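Local coordinates for choline binding protein PCPA (Streptococcus pneumoniae, PDB 4CP6) that is a pneumococcal surface antigen of the choline-binding protein family whose leucine-rich repeats probably serve in adhesion or recognition at the cell surface, at residues L141-L146 and L164-F169; G313-K318 and G336-K341; F391-E396 and I412-V417. All coordinates share one frame; numbering follows the deposited sequence.

Contact 1. Residues L141-L146 and L164-F169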
loop_
_atom_site.group_PDB
_atom_site.type_symbol
_atom_site.label_atom_id
_atom_site.label_comp_id
_atom_site.label_asym_id
_atom_site.label_seq_id
_atom_site.Cartn_x
_atom_site.Cartn_y
_atom_site.Cartn_z
ATOM N N LEU A 141 11.466 -3.019 13.854
ATOM C CA LEU A 141 10.461 -3.411 14.819
ATOM C C LEU A 141 9.940 -4.816 14.524
ATOM O O LEU A 141 9.639 -5.124 13.377
ATOM C CB LEU A 141 9.295 -2.423 14.684
ATOM C CG LEU A 141 8.212 -2.357 15.730
ATOM C CD1 LEU A 141 8.807 -2.064 17.120
ATOM C CD2 LEU A 141 7.252 -1.213 15.366
ATOM N N GLU A 142 9.836 -5.642 15.555
ATOM C CA GLU A 142 9.294 -6.979 15.389
ATOM C C GLU A 142 7.927 -7.098 15.974
ATOM O O GLU A 142 7.134 -7.875 15.463
ATOM C CB GLU A 142 10.233 -8.042 15.974
ATOM C CG GLU A 142 11.555 -8.009 15.224
ATOM C CD GLU A 142 12.572 -9.037 15.658
ATOM O OE1 GLU A 142 12.337 -9.724 16.676
ATOM O OE2 GLU A 142 13.626 -9.130 14.990
ATOM N N GLU A 143 7.660 -6.390 17.070
ATOM C CA GLU A 143 6.378 -6.461 17.768
ATOM C C GLU A 143 6.030 -5.123 18.379
ATOM O O GLU A 143 6.897 -4.459 18.964
ATOM C CB GLU A 143 6.469 -7.470 18.945
ATOM C CG GLU A 143 6.479 -8.935 18.528
ATOM C CD GLU A 143 6.235 -9.944 19.638
ATOM O OE1 GLU A 143 6.127 -9.534 20.816
ATOM O OE2 GLU A 143 6.146 -11.153 19.322
ATOM N N ILE A 144 4.742 -4.754 18.318
ATOM C CA ILE A 144 4.256 -3.543 18.962
ATOM C C ILE A 144 2.778 -3.697 19.248
ATOM O O ILE A 144 2.025 -4.219 18.408
ATOM C CB ILE A 144 4.552 -2.247 18.120
ATOM C CG1 ILE A 144 4.339 -0.942 18.943
ATOM C CG2 ILE A 144 3.711 -2.220 16.805
ATOM C CD1 ILE A 144 4.800 0.360 18.236
ATOM N N GLU A 145 2.362 -3.255 20.432
ATOM C CA GLU A 145 0.963 -3.222 20.820
ATOM C C GLU A 145 0.629 -1.750 21.006
ATOM O O GLU A 145 1.171 -1.096 21.920
ATOM C CB GLU A 145 0.729 -3.980 22.126
ATOM C CG GLU A 145 -0.734 -3.960 22.536
ATOM C CD GLU A 145 -1.127 -4.836 23.716
ATOM O OE1 GLU A 145 -0.390 -5.796 24.040
ATOM O OE2 GLU A 145 -2.227 -4.608 24.262
ATOM N N LEU A 146 -0.214 -1.188 20.103
ATOM C CA LEU A 146 -0.533 0.232 20.129
ATOM C C LEU A 146 -1.559 0.538 21.183
ATOM O O LEU A 146 -2.506 -0.247 21.348
ATOM C CB LEU A 146 -0.920 0.729 18.730
ATOM C CG LEU A 146 0.247 0.625 17.735
ATOM C CD1 LEU A 146 -0.207 0.852 16.309
ATOM C CD2 LEU A 146 1.365 1.617 18.074
ATOM N N LEU A 164 8.551 -6.782 11.012
ATOM C CA LEU A 164 7.358 -6.632 11.861
ATOM C C LEU A 164 6.481 -7.885 11.743
ATOM O O LEU A 164 6.020 -8.230 10.658
ATOM C CB LEU A 164 6.604 -5.346 11.474
ATOM C CG LEU A 164 5.345 -5.035 12.268
ATOM C CD1 LEU A 164 5.645 -4.818 13.787
ATOM C CD2 LEU A 164 4.635 -3.851 11.662
ATOM N N LYS A 165 6.328 -8.610 12.865
ATOM C CA LYS A 165 5.585 -9.860 12.851
ATOM C C LYS A 165 4.292 -9.792 13.653
ATOM O O LYS A 165 3.395 -10.593 13.406
ATOM C CB LYS A 165 6.451 -11.084 13.254
ATOM C CG LYS A 165 6.950 -11.139 14.689
ATOM C CD LYS A 165 7.391 -12.565 15.033
ATOM C CE LYS A 165 7.491 -12.806 16.522
ATOM N NZ LYS A 165 7.765 -14.239 16.833
ATOM N N LYS A 166 4.187 -8.880 14.605
ATOM C CA LYS A 166 2.971 -8.748 15.399
ATOM C C LYS A 166 2.655 -7.287 15.597
ATOM O O LYS A 166 3.491 -6.552 16.113
ATOM C CB LYS A 166 3.094 -9.502 16.737
ATOM C CG LYS A 166 1.774 -9.578 17.512
ATOM C CD LYS A 166 1.915 -10.490 18.728
ATOM C CE LYS A 166 0.837 -10.238 19.750
ATOM N NZ LYS A 166 0.943 -11.185 20.891
ATOM N N LEU A 167 1.470 -6.858 15.175
ATOM C CA LEU A 167 1.036 -5.482 15.344
ATOM C C LEU A 167 -0.372 -5.591 15.844
ATOM O O LEU A 167 -1.239 -6.079 15.113
ATOM C CB LEU A 167 1.106 -4.657 14.045
ATOM C CG LEU A 167 0.930 -3.109 14.321
ATOM C CD1 LEU A 167 1.888 -2.261 13.524
ATOM C CD2 LEU A 167 -0.485 -2.649 14.080
ATOM N N THR A 168 -0.597 -5.198 17.097
ATOM C CA THR A 168 -1.915 -5.305 17.713
ATOM C C THR A 168 -2.310 -3.982 18.344
ATOM O O THR A 168 -1.494 -3.062 18.460
ATOM C CB THR A 168 -1.924 -6.391 18.784
ATOM O OG1 THR A 168 -0.945 -6.070 19.774
ATOM C CG2 THR A 168 -1.655 -7.789 18.230
ATOM N N PHE A 169 -3.580 -3.882 18.735
ATOM C CA PHE A 169 -4.163 -2.684 19.318
ATOM C C PHE A 169 -4.783 -3.069 20.622
ATOM O O PHE A 169 -5.555 -4.035 20.680
ATOM C CB PHE A 169 -5.230 -2.090 18.365
ATOM C CG PHE A 169 -4.721 -1.867 16.959
ATOM C CD1 PHE A 169 -4.018 -0.708 16.627
ATOM C CD2 PHE A 169 -4.889 -2.836 15.986
ATOM C CE1 PHE A 169 -3.519 -0.528 15.329
ATOM C CE2 PHE A 169 -4.390 -2.654 14.693
ATOM C CZ PHE A 169 -3.722 -1.497 14.376
HETATM O O HOH W 1 1.634 -6.887 19.432
HETATM O O HOH W 2 -1.390 -7.483 22.028
#

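Contact 2. Residues G313-K318 and G336-K341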
loop_
_atom_site.group_PDB
_atom_site.type_symbol
_atom_site.label_atom_id
_atom_site.label_comp_id
_atom_site.label_asym_id
_atom_site.label_seq_id
_atom_site.Cartn_x
_atom_site.Cartn_y
_atom_site.Cartn_z
ATOM N N GLY A 313 2.788 -8.066 -14.734
ATOM C CA GLY A 313 3.569 -9.142 -14.124
ATOM C C GLY A 313 2.755 -10.365 -13.754
ATOM O O GLY A 313 3.140 -11.125 -12.847
ATOM N N ASN A 314 1.620 -10.589 -14.436
ATOM C CA ASN A 314 0.807 -11.782 -14.199
ATOM C C ASN A 314 1.448 -12.948 -14.966
ATOM O O ASN A 314 1.086 -13.243 -16.113
ATOM C CB ASN A 314 -0.615 -11.562 -14.624
ATOM C CG ASN A 314 -1.235 -10.457 -13.816
ATOM O OD1 ASN A 314 -1.473 -10.608 -12.592
ATOM N ND2 ASN A 314 -1.473 -9.350 -14.445
ATOM N N LEU A 315 2.412 -13.600 -14.284
ATOM C CA LEU A 315 3.286 -14.618 -14.883
ATOM C C LEU A 315 2.562 -15.825 -15.466
ATOM O O LEU A 315 3.128 -16.476 -16.365
ATOM C CB LEU A 315 4.339 -15.072 -13.877
ATOM C CG LEU A 315 5.243 -14.003 -13.264
ATOM C CD1 LEU A 315 6.303 -14.651 -12.357
ATOM C CD2 LEU A 315 5.928 -13.142 -14.341
ATOM N N GLU A 316 1.332 -16.117 -15.001
ATOM C CA GLU A 316 0.590 -17.276 -15.477
ATOM C C GLU A 316 -0.693 -16.974 -16.213
ATOM O O GLU A 316 -1.429 -17.893 -16.578
ATOM C CB GLU A 316 0.294 -18.235 -14.309
ATOM C CG GLU A 316 1.531 -18.848 -13.687
ATOM C CD GLU A 316 2.317 -19.848 -14.514
ATOM O OE1 GLU A 316 1.747 -20.477 -15.430
ATOM O OE2 GLU A 316 3.517 -20.011 -14.209
ATOM N N LEU A 317 -1.017 -15.671 -16.429
ATOM C CA LEU A 317 -2.295 -15.350 -17.063
ATOM C C LEU A 317 -2.343 -15.827 -18.490
ATOM O O LEU A 317 -1.500 -15.419 -19.289
ATOM C CB LEU A 317 -2.541 -13.844 -16.929
ATOM C CG LEU A 317 -3.838 -13.288 -17.480
ATOM C CD1 LEU A 317 -5.026 -13.852 -16.761
ATOM C CD2 LEU A 317 -3.806 -11.772 -17.397
ATOM N N LYS A 318 -3.329 -16.664 -18.842
ATOM C CA LYS A 318 -3.335 -17.298 -20.163
ATOM C C LYS A 318 -4.084 -16.566 -21.247
ATOM O O LYS A 318 -3.754 -16.732 -22.425
ATOM C CB LYS A 318 -3.904 -18.727 -20.061
ATOM C CG LYS A 318 -3.177 -19.617 -19.048
ATOM C CD LYS A 318 -3.883 -20.984 -18.901
ATOM C CE LYS A 318 -3.134 -21.906 -17.961
ATOM N NZ LYS A 318 -3.690 -23.283 -17.959
ATOM N N GLY A 336 3.697 -6.953 -19.368
ATOM C CA GLY A 336 4.456 -8.048 -18.757
ATOM C C GLY A 336 3.592 -9.237 -18.401
ATOM O O GLY A 336 3.354 -9.531 -17.210
ATOM N N LEU A 337 3.087 -9.894 -19.442
ATOM C CA LEU A 337 2.148 -11.033 -19.356
ATOM C C LEU A 337 2.733 -12.170 -20.196
ATOM O O LEU A 337 2.322 -12.390 -21.331
ATOM C CB LEU A 337 0.766 -10.596 -19.862
ATOM C CG LEU A 337 0.203 -9.308 -19.169
ATOM C CD1 LEU A 337 -0.991 -8.764 -19.856
ATOM C CD2 LEU A 337 -0.051 -9.529 -17.675
ATOM N N PRO A 338 3.786 -12.826 -19.629
ATOM C CA PRO A 338 4.578 -13.754 -20.453
ATOM C C PRO A 338 3.913 -15.039 -20.912
ATOM O O PRO A 338 4.472 -15.704 -21.812
ATOM C CB PRO A 338 5.785 -14.052 -19.593
ATOM C CG PRO A 338 5.333 -13.803 -18.157
ATOM C CD PRO A 338 4.396 -12.619 -18.295
ATOM N N LYS A 339 2.754 -15.406 -20.324
ATOM C CA LYS A 339 2.037 -16.608 -20.723
ATOM C C LYS A 339 0.714 -16.275 -21.380
ATOM O O LYS A 339 -0.064 -17.173 -21.707
ATOM C CB LYS A 339 1.851 -17.561 -19.536
ATOM C CG LYS A 339 3.170 -18.233 -19.131
ATOM C CD LYS A 339 2.938 -19.386 -18.187
ATOM C CE LYS A 339 4.146 -20.284 -18.047
ATOM N NZ LYS A 339 3.848 -21.446 -17.144
ATOM N N LEU A 340 0.463 -14.957 -21.630
ATOM C CA LEU A 340 -0.763 -14.541 -22.289
ATOM C C LEU A 340 -0.742 -15.036 -23.731
ATOM O O LEU A 340 0.141 -14.618 -24.492
ATOM C CB LEU A 340 -0.888 -13.001 -22.261
ATOM C CG LEU A 340 -2.223 -12.439 -22.727
ATOM C CD1 LEU A 340 -3.293 -12.627 -21.667
ATOM C CD2 LEU A 340 -2.129 -10.944 -23.047
ATOM N N LYS A 341 -1.668 -15.918 -24.111
ATOM C CA LYS A 341 -1.726 -16.462 -25.462
ATOM C C LYS A 341 -2.663 -15.687 -26.365
ATOM O O LYS A 341 -2.455 -15.601 -27.582
ATOM C CB LYS A 341 -2.197 -17.935 -25.373
ATOM C CG LYS A 341 -1.214 -18.860 -24.676
ATOM C CD LYS A 341 -1.710 -20.320 -24.649
ATOM C CE LYS A 341 -2.671 -20.590 -23.509
ATOM N NZ LYS A 341 -2.761 -22.040 -23.187
HETATM O O HOH W 3 5.893 -19.610 -15.367
#

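Contact 3. Residues F391-E396 and I412-V417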
loop_
_atom_site.group_PDB
_atom_site.type_symbol
_atom_site.label_atom_id
_atom_site.label_comp_id
_atom_site.label_asym_id
_atom_site.label_seq_id
_atom_site.Cartn_x
_atom_site.Cartn_y
_atom_site.Cartn_z
ATOM N N PHE A 391 -3.302 -10.441 -35.767
ATOM C CA PHE A 391 -4.530 -9.716 -35.478
ATOM C C PHE A 391 -5.672 -10.278 -36.272
ATOM O O PHE A 391 -5.503 -10.596 -37.468
ATOM C CB PHE A 391 -4.408 -8.237 -35.820
ATOM C CG PHE A 391 -3.619 -7.404 -34.837
ATOM C CD1 PHE A 391 -2.241 -7.267 -34.965
ATOM C CD2 PHE A 391 -4.263 -6.707 -33.820
ATOM C CE1 PHE A 391 -1.517 -6.465 -34.077
ATOM C CE2 PHE A 391 -3.536 -5.911 -32.924
ATOM C CZ PHE A 391 -2.169 -5.798 -33.055
ATOM N N TYR A 392 -6.869 -10.284 -35.673
ATOM C CA TYR A 392 -8.117 -10.713 -36.309
ATOM C C TYR A 392 -9.036 -9.500 -36.195
ATOM O O TYR A 392 -9.323 -9.029 -35.070
ATOM C CB TYR A 392 -8.697 -11.980 -35.646
ATOM C CG TYR A 392 -7.785 -13.193 -35.694
ATOM C CD1 TYR A 392 -6.749 -13.348 -34.784
ATOM C CD2 TYR A 392 -7.944 -14.177 -36.678
ATOM C CE1 TYR A 392 -5.887 -14.448 -34.842
ATOM C CE2 TYR A 392 -7.095 -15.288 -36.736
ATOM C CZ TYR A 392 -6.064 -15.417 -35.816
ATOM O OH TYR A 392 -5.213 -16.513 -35.845
ATOM N N VAL A 393 -9.465 -8.943 -37.333
ATOM C CA VAL A 393 -10.262 -7.712 -37.353
ATOM C C VAL A 393 -11.530 -7.900 -38.201
ATOM O O VAL A 393 -11.631 -8.887 -38.933
ATOM C CB VAL A 393 -9.450 -6.478 -37.816
ATOM C CG1 VAL A 393 -8.220 -6.262 -36.924
ATOM C CG2 VAL A 393 -9.022 -6.602 -39.281
ATOM N N THR A 394 -12.472 -6.948 -38.116
ATOM C CA THR A 394 -13.761 -7.098 -38.794
ATOM C C THR A 394 -13.813 -6.452 -40.154
ATOM O O THR A 394 -14.748 -6.743 -40.902
ATOM C CB THR A 394 -14.898 -6.535 -37.906
ATOM O OG1 THR A 394 -14.689 -5.138 -37.744
ATOM C CG2 THR A 394 -14.999 -7.249 -36.562
ATOM N N SER A 395 -12.880 -5.539 -40.488
ATOM C CA SER A 395 -12.948 -4.866 -41.789
ATOM C C SER A 395 -11.592 -4.527 -42.353
ATOM O O SER A 395 -10.616 -4.407 -41.608
ATOM C CB SER A 395 -13.741 -3.571 -41.662
ATOM O OG SER A 395 -13.029 -2.576 -40.931
ATOM N N GLU A 396 -11.548 -4.259 -43.662
ATOM C CA GLU A 396 -10.340 -3.795 -44.326
ATOM C C GLU A 396 -9.935 -2.420 -43.775
ATOM O O GLU A 396 -8.738 -2.177 -43.653
ATOM C CB GLU A 396 -10.542 -3.736 -45.857
ATOM C CG GLU A 396 -10.516 -5.110 -46.521
ATOM C CD GLU A 396 -9.231 -5.920 -46.434
ATOM O OE1 GLU A 396 -8.135 -5.321 -46.354
ATOM O OE2 GLU A 396 -9.320 -7.165 -46.503
ATOM N N ILE A 412 -2.385 -9.558 -40.289
ATOM C CA ILE A 412 -3.724 -9.072 -39.969
ATOM C C ILE A 412 -4.709 -9.795 -40.878
ATOM O O ILE A 412 -4.612 -9.702 -42.121
ATOM C CB ILE A 412 -3.866 -7.551 -40.116
ATOM C CG1 ILE A 412 -2.791 -6.801 -39.275
ATOM C CG2 ILE A 412 -5.288 -7.124 -39.722
ATOM C CD1 ILE A 412 -2.658 -5.374 -39.635
ATOM N N ILE A 413 -5.643 -10.512 -40.248
ATOM C CA ILE A 413 -6.687 -11.290 -40.932
ATOM C C ILE A 413 -8.026 -10.583 -40.800
ATOM O O ILE A 413 -8.477 -10.293 -39.675
ATOM C CB ILE A 413 -6.709 -12.736 -40.377
ATOM C CG1 ILE A 413 -5.322 -13.404 -40.603
ATOM C CG2 ILE A 413 -7.845 -13.554 -41.039
ATOM C CD1 ILE A 413 -5.055 -14.686 -39.791
ATOM N N VAL A 414 -8.675 -10.286 -41.928
ATOM C CA VAL A 414 -9.998 -9.661 -41.942
ATOM C C VAL A 414 -11.020 -10.811 -41.988
ATOM O O VAL A 414 -11.035 -11.595 -42.944
ATOM C CB VAL A 414 -10.190 -8.676 -43.127
ATOM C CG1 VAL A 414 -11.604 -8.110 -43.151
ATOM C CG2 VAL A 414 -9.157 -7.551 -43.069
ATOM N N GLU A 415 -11.867 -10.913 -40.970
ATOM C CA GLU A 415 -12.881 -11.973 -40.911
ATOM C C GLU A 415 -13.917 -11.811 -42.044
ATOM O O GLU A 415 -14.198 -10.694 -42.478
ATOM C CB GLU A 415 -13.584 -11.906 -39.538
ATOM C CG GLU A 415 -14.563 -13.032 -39.214
ATOM C CD GLU A 415 -15.014 -13.156 -37.766
ATOM O OE1 GLU A 415 -15.076 -12.121 -37.059
ATOM O OE2 GLU A 415 -15.332 -14.294 -37.347
ATOM N N LYS A 416 -14.474 -12.930 -42.515
ATOM C CA LYS A 416 -15.548 -12.939 -43.512
ATOM C C LYS A 416 -16.790 -12.277 -42.876
ATOM O O LYS A 416 -17.008 -12.437 -41.668
ATOM C CB LYS A 416 -15.884 -14.379 -43.909
ATOM C CG LYS A 416 -14.821 -15.049 -44.757
ATOM C CD LYS A 416 -15.294 -16.439 -45.179
ATOM C CE LYS A 416 -14.394 -17.052 -46.222
ATOM N NZ LYS A 416 -13.042 -17.382 -45.674
ATOM N N VAL A 417 -17.573 -11.514 -43.668
ATOM C CA VAL A 417 -18.772 -10.806 -43.181
ATOM C C VAL A 417 -19.875 -11.778 -42.693
ATOM O O VAL A 417 -20.050 -12.870 -43.230
ATOM C CB VAL A 417 -19.304 -9.775 -44.217
ATOM C CG1 VAL A 417 -20.651 -9.188 -43.794
ATOM C CG2 VAL A 417 -18.287 -8.660 -44.450
HETATM O O HOH W 4 -16.220 -8.965 -40.713
#

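Contact 1. Residues L141-L146 and L164-F169
Leu146 and Phe169 touch where CD1 of Leu146 comes within 3.7 Å of CE1 of Phe169, the two side chains lying side by side and pointing the same way. Two residues earlier, on the same face, Ile144 and Leu167 repeat this alignment, with CG2 of Ile144 3.8 Å from CD1 of Leu167. With CG1 of Ile144 anti to the backbone N (chi1 -167°), CG2 is the branch left beside Leu167; the Ile144 side chain also touches Ile120 and Phe122 of strand 119-122. On the other face, where Glu143, Lys166, Glu145 and Thr168 sit, polar groups prevail. CG of Glu143 packs on CB of Lys166, while OE2 of Glu143 stays 4.3 Å from NZ of Lys165, too far for a salt bridge although the charges probably attract. CG of Glu145 meets OG1 of Thr168, and one water joins that hydroxyl to OE1 of Glu145, weakly on the carboxylate side; OE2 of Glu145 bonds Ser170.

This one-sided apolar surface belongs to the parallel sheet of a leucine-rich-repeat solenoid, in which equivalent strands of successive coils are neighbours. The axes of the short strands 143-146 and 166-169 run parallel within 9°, 4.5 Å apart at their closest. Glu142 O opens the pairing by accepting two hydrogen bonds, from Lys165 N at 2.8 Å and from Lys166 N at 3.2 Å. Ile144 N then bonds Lys166 O, Thr168 N bonds Ile144 O, and Leu146 N closes the alternation on Thr168 O at 2.8 Å. Glu143 O accepts a hydrogen bond from Thr119 OG1 of strand 119-122, and beyond the second strand Leu192 of strand 191-194 touches both Leu167 and Phe169.

Contact 2. Residues G313-K318 and G336-K341
Two successive coils of the leucine-rich-repeat solenoid meet here through the loops that lead into strands 319-322 and 342-345. Each loop makes a type I beta turn, Asn314 to Leu317 in one and Leu337 to Leu340 in the other; the two turns fall at equivalent places, as expected for successive repeats. Across the outer side, Glu316 and Lys339 lie side by side and form a salt bridge, NZ of Lys339 standing 2.9 Å from OE1 of Glu316. The ammonium meets that oxygen on its syn side, 20° out of the carboxylate plane, and holds OE2 of Glu316 more weakly at 3.3 Å. Glu316 is bent at chi2 (-69°), which turns CD back toward the lysine, whose extended chain passes Leu315 O with CG of Lys339 at 3.3 Å. A water also bridges OE2 and NZ, its bond to NZ weak.

Inward, CD2 of Leu337 packs on CB of Asn314 at 3.7 Å, and CG of Leu317 approaches CD1 of Leu340 at 4.3 Å. Near the strands, Lys341 N bonds Lys318 O at 2.8 Å, nearly straight at 172°, from above the carbonyl plane; at the other end Gly313 N bonds Gly336 O only weakly.

On the preceding coil, Asn314 rests on Phe288 and Ala291; on the following one, Val360 touches Pro338. Along the chain, the loops run from strands 311-312 and 334-335 to strands 319-322 and 342-345.

Contact 3. Residues F391-E396 and I412-V417
Phe391 begins the pairing with Ile412: its CB lies 4.1 Å from CG1 of Ile412. CG of Phe391 stands anti to the carbonyl carbon (chi1 -76°), and the ring leads away from the second strand and meets Phe383 edge-to-face. Phe391 O accepts a hydrogen bond from Ile413 N at 2.8 Å, almost straight at 176°. Tyr392 comes next on the opposite face and lies side by side with Ile413, pointing the same way; CD1 of Ile413 approaches CE2 of the Tyr392 ring at 3.7 Å. Val393 returns to the face of Phe391, where its CG2 meets CG2 of Ile412 at 3.8 Å and CG2 of Val414 at 3.9 Å. Its backbone is held at both ends, N donating to Ile413 O and O accepting from Glu415 N at 2.9 Å. These three bonds and the three bridged pairs establish a parallel alignment, with the strand axes 24° apart.

Beyond the strand, Thr394 O shares a water with Glu415 O, and Thr394 OG1 hydrogen-bonds Asn371 O. Ser395 is the N-cap of helix 396-405, its OG bonding Ile398 N, and its carbonyl carbon packs against CG1 of Val414. Glu396, in the first turn, crosses Val414 at about a right angle, OE2 of Glu396 lying 3.5 Å from CG2 of Val414.

The contact thus joins the two strands of a beta-alpha-beta unit. Leu402 of the intervening helix touches Phe391, Val393 and Ile412, and strand 366-369 flanks strand 390-393 on its other side, where His368 stacks on Tyr392; strand 412-414 ends the five-strand parallel sheet.

Overall arrangement
The three contacts follow one another along the chain and sample an elongated solenoid. Contact 1 and contact 2 lie in separate BspA-type repeat ranges, with centres 36 Å apart and nearest atoms about 24 Å apart. Contact 3 is farther on: its centre is 59 Å from that of contact 1, across the centre of the chain, but 25 Å from that of contact 2. Contacts 2 and 3 approach to about 8 Å between nearest atoms without touching, and they are tied to one sheet: the contact 2 loops lead into its strands 319-322 and 342-345, and contact 3 supplies its last pair. There the strands are still paired in parallel, but a helix makes the connection.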